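Local structure of glucanase (Clostridium thermocellum, 5GXX) at residues A[16-25]-A[30-38]; A[75-84]-A[423-433]. The protein probably hydrolyses internal beta-1,4-glycosidic bonds of cellulose, as a family 9 endoglucanase of the clostridial cellulosome. The protein carries 1 engineered substitution. All coordinates share one frame; numbering follows the deposited sequence.

In the fold
Both contacts belong to the helical catalytic domain of the family 9 glycosidase, and each sets a helix against a loop. Contact 1 is the core one, its centre about 8 Å from the centre of the chain: helix 7-20 and the chain running on from it close against the loop at 30-38. Contact 2, its centre about 25 Å from the same point, is only partly buried and joins the loop between helices 58-75 and 85-101 to helix 412-429. The elements interlock: Tyr18 of contact 1 packs on helix 412-429, Gln84 and Thr426 of contact 2 on helix 7-20. Charged and amide groups grip backbone oxygens in the first; the second relies on apolar packing and a water bridge.

Contact 1: residues A[16-25]-A[30-38]; sequences YFYECQQAGP and NRVEWRGDA
Arg31 meets Glu19 side-on, NE and NH2 turned to the carboxylate, and the two planes are 41° apart. NE reaches OE1 of Glu19 at 3.0 Å along a nearly straight bond, while NH2 of Arg31 comes to OE2 of Glu19 at 2.7 Å from above the carboxylate plane. The backbone N of Arg31 also donates to OE1, and Asn91 of helix 85-101 gives OE2 a further bond. Over one face of the guanidinium stands Tyr16 CD2, the ring steeply inclined to it at 77°; CG of Tyr16 lies anti to the backbone N (chi1 172°), which carries the ring along the loop so that its OH reaches Val32. A water joins that OH to Trp34 NE1, and Cys20 SG sits 3.6 Å from Trp34 CZ2, oblique to the indole.

Farther on, Asn30 ND2 spans Gln22 OE1 at 2.8 Å and Glu19 O, both close to its amide plane, while its OD1 takes Val32 N in an Asx turn. Arg35, folded at chi2 and chi3, points its guanidinium end-on at Gln22 O. Arg35 NH1 is 2.7 Å from Gln22 O, and Arg35 NH2 2.9 Å. NH1 also bonds Cys20 O, and NE pairs with Glu126. The backbone oxygens of Glu19, Cys20 and Gln22 are thus met by side-chain donors of Asn30 and Arg35, and the charge of the buried Glu19 is probably offset by Arg31.

Contact 2: residues A[75-84]-A[423-433]; sequences YGDDIEASGQ and CRLTAEYGGTP
The Tyr75 ring carries Arg424 over one face: CD of Arg424 stands 3.9 Å from the ring centroid, 29° off the normal, a CH-pi contact, with Arg424 CB close to CE2 at the rim. In the ring plane, at the edge, lies Asp78 OD2. The guanidinium is turned 77° from the ring and has Tyr75 OH at its own edge. Arg424 bends at chi2 (54°), bringing its CD back over the phenol while NH1 makes a salt bridge to Glu428 OE1, 2.9 Å away. Asp317 of helix 301-318 takes both Tyr75 OH and Arg424 NE, tying the two polar ends together.

From the loop, Ile79 presents its CG2 branch to Cys423 CB and, at 3.9 Å, to Thr426 CG2, the latter two side chains crossing at about a right angle. Ala427 CB rests on Asp78, and its CA makes a CH...O contact with Asp78 O. One water donates to both Asp78 O and Ala427 O, bridging the backbones. Past the helix end, Pro433 CG lies 3.2 Å from Ser82 O. The proline ring also touches Gln84 NE2, which donates to Ser82 O at 3.1 Å.

Ser82 OG donates to Ile79 O at 2.6 Å and accepts from Gln84 N, an ST turn, while Thr426 OG1 bonds Gly430 O, where positive phi takes the chain out of the helix. Here the turn joining helices 58-75 and 85-101 packs on the C-terminal end of helix 412-429, in keeping with the (alpha/alpha)6 barrel of family 9, where such turns link successive helices.

Contact 1: residues A[16-25]-A[30-38]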
loop_
_atom_site.group_PDB
_atom_site.type_symbol
_atom_site.label_atom_id
_atom_site.label_comp_id
_atom_site.label_asym_id
_atom_site.label_seq_id
_atom_site.Cartn_x
_atom_site.Cartn_y
_atom_site.Cartn_z
ATOM N N TYR A 16 -3.202 25.373 -37.807
ATOM C CA TYR A 16 -2.432 24.190 -37.402
ATOM C C TYR A 16 -2.893 23.701 -36.041
ATOM O O TYR A 16 -2.894 22.494 -35.795
ATOM C CB TYR A 16 -0.931 24.528 -37.400
ATOM C CG TYR A 16 -0.001 23.475 -36.838
ATOM C CD1 TYR A 16 0.333 23.450 -35.473
ATOM C CD2 TYR A 16 0.569 22.510 -37.668
ATOM C CE1 TYR A 16 1.215 22.521 -34.963
ATOM C CE2 TYR A 16 1.496 21.574 -37.172
ATOM C CZ TYR A 16 1.795 21.593 -35.822
ATOM O OH TYR A 16 2.671 20.687 -35.294
ATOM N N PHE A 17 -3.280 24.627 -35.159
ATOM C CA PHE A 17 -3.883 24.221 -33.887
ATOM C C PHE A 17 -4.925 23.112 -34.052
ATOM O O PHE A 17 -4.896 22.136 -33.291
ATOM C CB PHE A 17 -4.453 25.443 -33.148
ATOM C CG PHE A 17 -5.316 25.079 -31.964
ATOM C CD1 PHE A 17 -4.765 24.650 -30.762
ATOM C CD2 PHE A 17 -6.692 25.169 -32.065
ATOM C CE1 PHE A 17 -5.563 24.317 -29.664
ATOM C CE2 PHE A 17 -7.520 24.884 -30.956
ATOM C CZ PHE A 17 -6.960 24.432 -29.759
ATOM N N TYR A 18 -5.831 23.256 -35.023
ATOM C CA TYR A 18 -6.877 22.241 -35.180
ATOM C C TYR A 18 -6.317 20.858 -35.502
ATOM O O TYR A 18 -6.898 19.845 -35.095
ATOM C CB TYR A 18 -7.928 22.680 -36.195
ATOM C CG TYR A 18 -8.733 23.836 -35.655
ATOM C CD1 TYR A 18 -9.802 23.612 -34.788
ATOM C CD2 TYR A 18 -8.386 25.156 -35.955
ATOM C CE1 TYR A 18 -10.507 24.669 -34.237
ATOM C CE2 TYR A 18 -9.098 26.223 -35.424
ATOM C CZ TYR A 18 -10.152 25.968 -34.565
ATOM O OH TYR A 18 -10.899 27.002 -34.050
ATOM N N GLU A 19 -5.179 20.775 -36.190
ATOM C CA GLU A 19 -4.559 19.461 -36.417
ATOM C C GLU A 19 -4.036 18.827 -35.126
ATOM O O GLU A 19 -3.985 17.602 -34.981
ATOM C CB GLU A 19 -3.437 19.572 -37.449
ATOM C CG GLU A 19 -4.027 19.862 -38.818
ATOM C CD GLU A 19 -3.000 20.151 -39.908
ATOM O OE1 GLU A 19 -1.925 19.539 -39.938
ATOM O OE2 GLU A 19 -3.312 21.014 -40.744
ATOM N N CYS A 20 -3.630 19.658 -34.172
ATOM C CA CYS A 20 -3.251 19.166 -32.846
ATOM C C CYS A 20 -4.449 18.570 -32.088
ATOM O O CYS A 20 -4.267 17.773 -31.163
ATOM C CB CYS A 20 -2.676 20.315 -32.027
ATOM S SG CYS A 20 -1.158 20.990 -32.697
ATOM N N GLN A 21 -5.657 18.962 -32.487
ATOM C CA GLN A 21 -6.883 18.563 -31.795
ATOM C C GLN A 21 -7.545 17.339 -32.410
ATOM O O GLN A 21 -8.572 16.869 -31.908
ATOM C CB GLN A 21 -7.899 19.707 -31.809
ATOM C CG GLN A 21 -7.423 20.985 -31.127
ATOM C CD GLN A 21 -7.159 20.785 -29.653
ATOM O OE1 GLN A 21 -6.030 20.549 -29.252
ATOM N NE2 GLN A 21 -8.220 20.807 -28.849
ATOM N N GLN A 22 -6.988 16.836 -33.506
ATOM C CA GLN A 22 -7.667 15.769 -34.234
ATOM C C GLN A 22 -7.715 14.436 -33.499
ATOM O O GLN A 22 -6.700 13.958 -32.985
ATOM C CB GLN A 22 -7.065 15.579 -35.626
ATOM C CG GLN A 22 -7.384 16.733 -36.555
ATOM C CD GLN A 22 -6.693 16.594 -37.903
ATOM O OE1 GLN A 22 -5.724 15.840 -38.052
ATOM N NE2 GLN A 22 -7.162 17.377 -38.884
ATOM N N ALA A 23 -8.913 13.863 -33.452
ATOM C CA ALA A 23 -9.072 12.513 -32.933
ATOM C C ALA A 23 -8.850 11.512 -34.061
ATOM O O ALA A 23 -8.931 11.859 -35.244
ATOM C CB ALA A 23 -10.445 12.359 -32.302
ATOM N N GLY A 24 -8.518 10.278 -33.693
ATOM C CA GLY A 24 -8.282 9.230 -34.680
ATOM C C GLY A 24 -9.497 8.817 -35.489
ATOM O O GLY A 24 -10.636 8.859 -35.006
ATOM N N PRO A 25 -9.270 8.342 -36.723
ATOM C CA PRO A 25 -7.952 8.239 -37.341
ATOM C C PRO A 25 -7.490 9.569 -37.947
ATOM O O PRO A 25 -8.288 10.307 -38.524
ATOM C CB PRO A 25 -8.157 7.169 -38.415
ATOM C CG PRO A 25 -9.591 7.377 -38.837
ATOM C CD PRO A 25 -10.329 7.755 -37.562
ATOM N N ASN A 30 -2.048 15.217 -41.725
ATOM C CA ASN A 30 -1.787 15.797 -40.405
ATOM C C ASN A 30 -0.294 16.104 -40.239
ATOM O O ASN A 30 0.547 15.229 -40.475
ATOM C CB ASN A 30 -2.201 14.782 -39.339
ATOM C CG ASN A 30 -2.009 15.308 -37.928
ATOM O OD1 ASN A 30 -0.919 15.219 -37.383
ATOM N ND2 ASN A 30 -3.070 15.837 -37.329
ATOM N N ARG A 31 0.031 17.314 -39.786
ATOM C CA ARG A 31 1.404 17.802 -39.783
ATOM C C ARG A 31 2.043 17.756 -38.404
ATOM O O ARG A 31 3.127 18.306 -38.208
ATOM C CB ARG A 31 1.437 19.252 -40.265
ATOM C CG ARG A 31 1.050 19.455 -41.730
ATOM C CD ARG A 31 0.910 20.935 -42.029
ATOM N NE ARG A 31 -0.305 21.530 -41.467
ATOM C CZ ARG A 31 -0.573 22.829 -41.468
ATOM N NH1 ARG A 31 0.305 23.700 -41.964
ATOM N NH2 ARG A 31 -1.723 23.246 -40.949
ATOM N N VAL A 32 1.400 17.067 -37.464
ATOM C CA VAL A 32 1.798 17.144 -36.061
ATOM C C VAL A 32 2.549 15.876 -35.655
ATOM O O VAL A 32 1.938 14.822 -35.498
ATOM C CB VAL A 32 0.585 17.368 -35.150
ATOM C CG1 VAL A 32 1.059 17.731 -33.744
ATOM C CG2 VAL A 32 -0.320 18.494 -35.686
ATOM N N GLU A 33 3.865 15.979 -35.474
ATOM C CA GLU A 33 4.730 14.809 -35.306
ATOM C C GLU A 33 4.435 14.094 -34.002
ATOM O O GLU A 33 4.663 12.883 -33.903
ATOM C CB GLU A 33 6.215 15.202 -35.359
ATOM C CG GLU A 33 6.651 16.122 -34.239
ATOM C CD GLU A 33 8.139 16.400 -34.293
ATOM O OE1 GLU A 33 8.914 15.424 -34.401
ATOM O OE2 GLU A 33 8.534 17.580 -34.224
ATOM N N TRP A 34 3.920 14.837 -33.026
ATOM C CA TRP A 34 3.585 14.265 -31.717
ATOM C C TRP A 34 2.122 13.847 -31.583
ATOM O O TRP A 34 1.652 13.615 -30.459
ATOM C CB TRP A 34 3.944 15.256 -30.612
ATOM C CG TRP A 34 3.474 16.678 -30.827
ATOM C CD1 TRP A 34 4.119 17.661 -31.529
ATOM C CD2 TRP A 34 2.260 17.266 -30.332
ATOM N NE1 TRP A 34 3.387 18.826 -31.485
ATOM C CE2 TRP A 34 2.256 18.620 -30.742
ATOM C CE3 TRP A 34 1.199 16.795 -29.545
ATOM C CZ2 TRP A 34 1.220 19.500 -30.416
ATOM C CZ3 TRP A 34 0.164 17.676 -29.215
ATOM C CH2 TRP A 34 0.184 19.013 -29.660
ATOM N N ARG A 35 1.388 13.754 -32.690
ATOM C CA ARG A 35 0.038 13.200 -32.648
ATOM C C ARG A 35 -0.045 11.961 -33.528
ATOM O O ARG A 35 0.428 11.964 -34.666
ATOM C CB ARG A 35 -1.023 14.206 -33.100
ATOM C CG ARG A 35 -1.342 15.372 -32.138
ATOM C CD ARG A 35 -1.830 14.937 -30.743
ATOM N NE ARG A 35 -2.654 13.733 -30.866
ATOM C CZ ARG A 35 -3.870 13.732 -31.411
ATOM N NH1 ARG A 35 -4.478 14.871 -31.749
ATOM N NH2 ARG A 35 -4.511 12.575 -31.599
ATOM N N GLY A 36 -0.651 10.900 -32.996
ATOM C CA GLY A 36 -0.975 9.710 -33.773
ATOM C C GLY A 36 -2.460 9.420 -33.630
ATOM O O GLY A 36 -3.149 10.151 -32.913
ATOM N N ASP A 37 -2.938 8.338 -34.254
ATOM C CA ASP A 37 -4.312 7.863 -34.072
ATOM C C ASP A 37 -4.586 7.689 -32.580
ATOM O O ASP A 37 -3.746 7.179 -31.822
ATOM C CB ASP A 37 -4.544 6.522 -34.783
ATOM C CG ASP A 37 -4.571 6.648 -36.291
ATOM O OD1 ASP A 37 -4.666 7.770 -36.826
ATOM O OD2 ASP A 37 -4.478 5.595 -36.964
ATOM N N ALA A 38 -5.753 8.172 -32.169
ATOM C CA ALA A 38 -6.153 8.118 -30.767
ATOM C C ALA A 38 -7.660 7.908 -30.699
ATOM O O ALA A 38 -8.382 8.204 -31.648
ATOM C CB ALA A 38 -5.749 9.409 -30.034
HETATM O O HOH W 1 3.842 21.279 -32.923
#

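Contact 2: residues A[75-84]-A[423-433]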
loop_
_atom_site.group_PDB
_atom_site.type_symbol
_atom_site.label_atom_id
_atom_site.label_comp_id
_atom_site.label_asym_id
_atom_site.label_seq_id
_atom_site.Cartn_x
_atom_site.Cartn_y
_atom_site.Cartn_z
ATOM N N TYR A 75 -13.793 35.497 -46.635
ATOM C CA TYR A 75 -12.426 35.906 -46.925
ATOM C C TYR A 75 -11.621 34.824 -47.653
ATOM O O TYR A 75 -10.439 35.014 -47.934
ATOM C CB TYR A 75 -11.749 36.458 -45.640
ATOM C CG TYR A 75 -12.504 37.636 -45.013
ATOM C CD1 TYR A 75 -12.858 38.747 -45.778
ATOM C CD2 TYR A 75 -12.847 37.657 -43.650
ATOM C CE1 TYR A 75 -13.561 39.820 -45.239
ATOM C CE2 TYR A 75 -13.560 38.737 -43.097
ATOM C CZ TYR A 75 -13.909 39.815 -43.898
ATOM O OH TYR A 75 -14.610 40.909 -43.410
ATOM N N GLY A 76 -12.240 33.695 -48.000
ATOM C CA GLY A 76 -11.506 32.593 -48.630
ATOM C C GLY A 76 -10.757 32.966 -49.902
ATOM O O GLY A 76 -9.620 32.540 -50.116
ATOM N N ASP A 77 -11.399 33.768 -50.746
ATOM C CA ASP A 77 -10.774 34.258 -51.977
ATOM C C ASP A 77 -9.696 35.298 -51.720
ATOM O O ASP A 77 -8.823 35.516 -52.560
ATOM C CB ASP A 77 -11.815 34.917 -52.882
ATOM C CG ASP A 77 -12.763 33.921 -53.513
ATOM O OD1 ASP A 77 -12.366 32.757 -53.739
ATOM O OD2 ASP A 77 -13.910 34.333 -53.785
ATOM N N ASP A 78 -9.786 35.962 -50.573
ATOM C CA ASP A 78 -8.959 37.129 -50.301
ATOM C C ASP A 78 -7.623 36.790 -49.640
ATOM O O ASP A 78 -6.795 37.676 -49.423
ATOM C CB ASP A 78 -9.752 38.142 -49.469
ATOM C CG ASP A 78 -10.994 38.634 -50.182
ATOM O OD1 ASP A 78 -10.914 38.882 -51.408
ATOM O OD2 ASP A 78 -12.048 38.784 -49.522
ATOM N N ILE A 79 -7.416 35.514 -49.332
ATOM C CA ILE A 79 -6.257 35.072 -48.560
ATOM C C ILE A 79 -5.319 34.125 -49.300
ATOM O O ILE A 79 -4.559 33.389 -48.670
ATOM C CB ILE A 79 -6.676 34.345 -47.256
ATOM C CG1 ILE A 79 -7.459 33.065 -47.572
ATOM C CG2 ILE A 79 -7.489 35.275 -46.347
ATOM C CD1 ILE A 79 -7.455 32.032 -46.459
ATOM N N GLU A 80 -5.350 34.113 -50.628
ATOM C CA GLU A 80 -4.545 33.095 -51.297
ATOM C C GLU A 80 -3.028 33.306 -51.201
ATOM O O GLU A 80 -2.264 32.340 -51.211
ATOM C CB GLU A 80 -5.091 32.721 -52.678
ATOM C CG GLU A 80 -5.984 31.470 -52.607
ATOM C CD GLU A 80 -6.989 31.376 -53.745
ATOM O OE1 GLU A 80 -6.777 32.017 -54.799
ATOM O OE2 GLU A 80 -7.997 30.654 -53.594
ATOM N N ALA A 81 -2.621 34.560 -51.037
ATOM C CA ALA A 81 -1.225 34.935 -50.807
ATOM C C ALA A 81 -0.637 34.382 -49.507
ATOM O O ALA A 81 0.550 34.061 -49.456
ATOM C CB ALA A 81 -1.070 36.441 -50.855
ATOM N N SER A 82 -1.453 34.279 -48.458
ATOM C CA SER A 82 -1.048 33.631 -47.208
ATOM C C SER A 82 -0.746 32.143 -47.380
ATOM O O SER A 82 -0.070 31.549 -46.539
ATOM C CB SER A 82 -2.147 33.771 -46.154
ATOM O OG SER A 82 -3.271 32.975 -46.493
ATOM N N GLY A 83 -1.291 31.535 -48.431
ATOM C CA GLY A 83 -1.094 30.112 -48.700
ATOM C C GLY A 83 -1.861 29.202 -47.755
ATOM O O GLY A 83 -1.610 27.999 -47.693
ATOM N N GLN A 84 -2.802 29.770 -47.014
ATOM C CA GLN A 84 -3.516 29.002 -45.991
ATOM C C GLN A 84 -4.902 28.478 -46.357
ATOM O O GLN A 84 -5.488 27.723 -45.580
ATOM C CB GLN A 84 -3.599 29.826 -44.698
ATOM C CG GLN A 84 -2.198 30.216 -44.198
ATOM C CD GLN A 84 -1.274 29.024 -44.080
ATOM O OE1 GLN A 84 -1.617 28.037 -43.431
ATOM N NE2 GLN A 84 -0.102 29.093 -44.719
ATOM N N CYS A 423 -7.871 35.957 -40.991
ATOM C CA CYS A 423 -8.141 35.964 -42.436
ATOM C C CYS A 423 -8.357 37.387 -42.953
ATOM O O CYS A 423 -7.770 37.764 -43.969
ATOM C CB CYS A 423 -9.367 35.126 -42.791
ATOM S SG CYS A 423 -9.100 33.354 -42.699
ATOM N N ARG A 424 -9.184 38.182 -42.273
ATOM C CA ARG A 424 -9.411 39.563 -42.686
ATOM C C ARG A 424 -8.118 40.378 -42.686
ATOM O O ARG A 424 -7.848 41.148 -43.621
ATOM C CB ARG A 424 -10.445 40.219 -41.761
ATOM C CG ARG A 424 -10.722 41.692 -42.054
ATOM C CD ARG A 424 -11.106 41.923 -43.519
ATOM N NE ARG A 424 -11.477 43.322 -43.701
ATOM C CZ ARG A 424 -10.593 44.322 -43.747
ATOM N NH1 ARG A 424 -9.281 44.101 -43.668
ATOM N NH2 ARG A 424 -11.029 45.570 -43.880
ATOM N N LEU A 425 -7.303 40.216 -41.645
ATOM C CA LEU A 425 -6.111 41.048 -41.531
ATOM C C LEU A 425 -5.020 40.648 -42.520
ATOM O O LEU A 425 -4.338 41.514 -43.080
ATOM C CB LEU A 425 -5.620 41.076 -40.085
ATOM C CG LEU A 425 -6.477 42.017 -39.234
ATOM C CD1 LEU A 425 -6.401 41.636 -37.757
ATOM C CD2 LEU A 425 -6.114 43.494 -39.462
ATOM N N THR A 426 -4.853 39.353 -42.765
ATOM C CA THR A 426 -3.844 38.949 -43.740
ATOM C C THR A 426 -4.309 39.309 -45.146
ATOM O O THR A 426 -3.485 39.684 -45.986
ATOM C CB THR A 426 -3.422 37.474 -43.622
ATOM O OG1 THR A 426 -2.236 37.259 -44.399
ATOM C CG2 THR A 426 -4.507 36.546 -44.120
ATOM N N ALA A 427 -5.614 39.249 -45.393
ATOM C CA ALA A 427 -6.141 39.699 -46.676
ATOM C C ALA A 427 -5.696 41.125 -46.954
ATOM O O ALA A 427 -5.274 41.454 -48.072
ATOM C CB ALA A 427 -7.664 39.614 -46.677
ATOM N N GLU A 428 -5.760 41.981 -45.944
ATOM C CA GLU A 428 -5.383 43.376 -46.152
ATOM C C GLU A 428 -3.869 43.594 -46.163
ATOM O O GLU A 428 -3.342 44.318 -47.021
ATOM C CB GLU A 428 -6.022 44.236 -45.068
ATOM C CG GLU A 428 -5.563 45.691 -45.096
ATOM C CD GLU A 428 -6.393 46.591 -44.206
ATOM O OE1 GLU A 428 -7.170 46.086 -43.383
ATOM O OE2 GLU A 428 -6.255 47.825 -44.293
ATOM N N TYR A 429 -3.165 42.982 -45.221
ATOM C CA TYR A 429 -1.766 43.341 -45.004
ATOM C C TYR A 429 -0.781 42.368 -45.624
ATOM O O TYR A 429 0.413 42.651 -45.682
ATOM C CB TYR A 429 -1.483 43.524 -43.516
ATOM C CG TYR A 429 -2.243 44.696 -42.944
ATOM C CD1 TYR A 429 -1.843 46.002 -43.215
ATOM C CD2 TYR A 429 -3.393 44.514 -42.178
ATOM C CE1 TYR A 429 -2.545 47.081 -42.703
ATOM C CE2 TYR A 429 -4.093 45.588 -41.645
ATOM C CZ TYR A 429 -3.665 46.877 -41.914
ATOM O OH TYR A 429 -4.365 47.958 -41.412
ATOM N N GLY A 430 -1.283 41.234 -46.100
ATOM C CA GLY A 430 -0.410 40.216 -46.662
ATOM C C GLY A 430 0.351 39.521 -45.551
ATOM O O GLY A 430 -0.224 39.124 -44.532
ATOM N N GLY A 431 1.663 39.424 -45.726
ATOM C CA GLY A 431 2.525 38.687 -44.819
ATOM C C GLY A 431 2.834 37.371 -45.513
ATOM O O GLY A 431 2.019 36.861 -46.295
ATOM N N THR A 432 4.014 36.838 -45.213
ATOM C CA THR A 432 4.490 35.556 -45.734
ATOM C C THR A 432 4.430 34.492 -44.633
ATOM O O THR A 432 4.926 34.696 -43.528
ATOM C CB THR A 432 5.934 35.680 -46.256
ATOM O OG1 THR A 432 6.067 36.871 -47.045
ATOM C CG2 THR A 432 6.301 34.475 -47.112
ATOM N N PRO A 433 3.834 33.328 -44.922
ATOM C CA PRO A 433 3.856 32.277 -43.897
ATOM C C PRO A 433 5.267 31.699 -43.710
ATOM O O PRO A 433 6.119 31.890 -44.576
ATOM C CB PRO A 433 2.890 31.235 -44.467
ATOM C CG PRO A 433 3.025 31.408 -45.960
ATOM C CD PRO A 433 3.143 32.894 -46.149
HETATM O O HOH W 2 -6.694 40.237 -50.338
HETATM O O HOH W 3 -3.551 36.963 -47.944
#